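Local coordinates for protein ygiW (Escherichia coli, PDB 1NNX) that is a periplasmic protein of unknown function built on the bacterial OB fold, a small five-stranded beta structure, at residues A[53-58]-A[71-76]. Numbering follows the deposited sequence.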
# COMPACT_ATOMS: atom_id res chain seq x y z
N ASP A 53 -5.62 -11.93 2.59
CA ASP A 53 -4.56 -10.96 2.48
C ASP A 53 -4.79 -9.79 1.50
O ASP A 53 -3.94 -8.94 1.44
CB ASP A 53 -3.22 -11.66 2.16
CG ASP A 53 -2.87 -12.75 3.18
OD1 ASP A 53 -3.35 -12.68 4.33
OD2 ASP A 53 -2.11 -13.66 2.84
N LEU A 54 -5.93 -9.68 0.80
CA LEU A 54 -6.15 -8.53 -0.12
C LEU A 54 -7.19 -7.57 0.47
O LEU A 54 -8.29 -7.93 0.86
CB LEU A 54 -6.61 -9.04 -1.47
CG LEU A 54 -6.33 -8.08 -2.64
CD1 LEU A 54 -4.83 -7.65 -2.71
CD2 LEU A 54 -6.70 -8.81 -3.94
N TYR A 55 -6.78 -6.31 0.57
CA TYR A 55 -7.57 -5.24 1.16
C TYR A 55 -7.72 -4.06 0.28
O TYR A 55 -6.92 -3.88 -0.61
CB TYR A 55 -6.92 -4.78 2.48
CG TYR A 55 -6.71 -5.86 3.54
CD1 TYR A 55 -7.61 -5.99 4.60
CD2 TYR A 55 -5.64 -6.73 3.45
CE1 TYR A 55 -7.44 -7.01 5.59
CE2 TYR A 55 -5.44 -7.76 4.42
CZ TYR A 55 -6.35 -7.88 5.47
OH TYR A 55 -6.18 -8.90 6.39
N VAL A 56 -8.74 -3.25 0.54
CA VAL A 56 -8.90 -2.00 -0.22
C VAL A 56 -8.37 -0.83 0.63
O VAL A 56 -8.75 -0.67 1.79
CB VAL A 56 -10.37 -1.71 -0.55
CG1 VAL A 56 -10.51 -0.39 -1.39
CG2 VAL A 56 -10.92 -2.89 -1.46
N PHE A 57 -7.45 -0.07 0.05
CA PHE A 57 -6.84 1.09 0.71
C PHE A 57 -7.35 2.35 -0.00
O PHE A 57 -7.31 2.44 -1.21
CB PHE A 57 -5.33 0.94 0.57
CG PHE A 57 -4.58 2.06 1.21
CD1 PHE A 57 -4.28 2.07 2.56
CD2 PHE A 57 -4.14 3.11 0.41
CE1 PHE A 57 -3.50 3.13 3.11
CE2 PHE A 57 -3.38 4.14 0.97
CZ PHE A 57 -3.07 4.12 2.31
N LYS A 58 -7.78 3.32 0.78
CA LYS A 58 -8.33 4.58 0.23
C LYS A 58 -7.66 5.80 0.82
O LYS A 58 -7.36 5.88 1.98
CB LYS A 58 -9.82 4.59 0.53
CG LYS A 58 -10.62 5.79 0.02
CD LYS A 58 -12.03 5.67 0.54
CE LYS A 58 -12.97 6.73 0.03
NZ LYS A 58 -14.37 6.39 0.41
N LYS A 71 1.69 -11.59 8.90
CA LYS A 71 2.79 -11.14 9.73
C LYS A 71 3.03 -9.64 9.77
O LYS A 71 3.78 -9.16 10.61
CB LYS A 71 4.10 -11.83 9.33
CG LYS A 71 4.63 -11.48 7.95
CD LYS A 71 5.94 -12.23 7.66
CE LYS A 71 6.86 -11.45 6.71
NZ LYS A 71 8.28 -11.97 6.77
N ARG A 72 2.37 -8.87 8.90
CA ARG A 72 2.63 -7.43 8.94
C ARG A 72 1.92 -6.69 10.06
O ARG A 72 2.33 -5.61 10.48
CB ARG A 72 2.22 -6.76 7.60
CG ARG A 72 2.79 -7.38 6.41
CD ARG A 72 4.35 -7.36 6.47
NE ARG A 72 4.90 -8.16 5.38
CZ ARG A 72 6.18 -8.50 5.27
NH1 ARG A 72 7.06 -8.11 6.17
NH2 ARG A 72 6.57 -9.24 4.23
N TRP A 73 0.88 -7.29 10.64
CA TRP A 73 0.13 -6.56 11.64
C TRP A 73 0.89 -6.29 12.94
O TRP A 73 0.74 -5.24 13.54
CB TRP A 73 -1.22 -7.27 11.91
CG TRP A 73 -2.09 -7.41 10.65
CD1 TRP A 73 -2.28 -8.54 9.93
CD2 TRP A 73 -2.80 -6.37 9.95
NE1 TRP A 73 -3.05 -8.29 8.84
CE2 TRP A 73 -3.39 -6.96 8.82
CE3 TRP A 73 -3.01 -5.00 10.17
CZ2 TRP A 73 -4.18 -6.25 7.90
CZ3 TRP A 73 -3.80 -4.28 9.24
CH2 TRP A 73 -4.37 -4.90 8.12
N ASN A 74 1.71 -7.25 13.37
CA ASN A 74 2.49 -7.06 14.58
C ASN A 74 1.75 -6.58 15.83
O ASN A 74 2.22 -5.68 16.52
CB ASN A 74 3.66 -6.11 14.31
CG ASN A 74 4.68 -6.71 13.35
OD1 ASN A 74 4.92 -7.91 13.38
ND2 ASN A 74 5.29 -5.88 12.52
N GLY A 75 0.61 -7.19 16.13
CA GLY A 75 -0.14 -6.81 17.33
C GLY A 75 -1.02 -5.58 17.22
O GLY A 75 -1.82 -5.28 18.14
N VAL A 76 -0.90 -4.86 16.10
CA VAL A 76 -1.67 -3.66 15.84
C VAL A 76 -3.03 -3.98 15.23
O VAL A 76 -3.12 -4.80 14.30
CB VAL A 76 -0.94 -2.76 14.86
CG1 VAL A 76 -1.69 -1.41 14.68
CG2 VAL A 76 0.46 -2.51 15.38
O HOH W 1 -3.74 -10.04 6.52
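An edge-to-face aromatic pair, Tyr55 with Trp73, joins strand 54-59 of the OB fold to the loop that leads from strand 62-67 to strand 84-93. The indole comes in with its benzo edge: Trp73 CZ2 lies 3.6 Å from Tyr55 CZ, and CH2 sits over the phenol face. The phenol and the six-membered ring of Trp73 are 5.5 Å apart between centroids, with planes at 73°. With CG anti to the carbonyl carbon and beside the backbone N (chi1 -58°), the indole of Trp73 is carried toward Tyr55. One water ties the polar ends together. It accepts from Trp73 NE1 at 3.0 Å, in the plane of the indole, and lies 2.7 Å from Tyr55 OH, in the plane of the phenol; it donates weakly to Asp53 OD1 at 3.5 Å. Trp73 opens a type I' turn that runs to Val76, closed by Val76 N to Trp73 O at 3.1 Å. The side chains of both aromatic residues touch Ile68, and Trp73 also touches Ile104 and Val78. No direct hydrogen bond links the two segments: they meet by aromatic packing and through the shared water, which gives the indole N-H an acceptor at the ring edge.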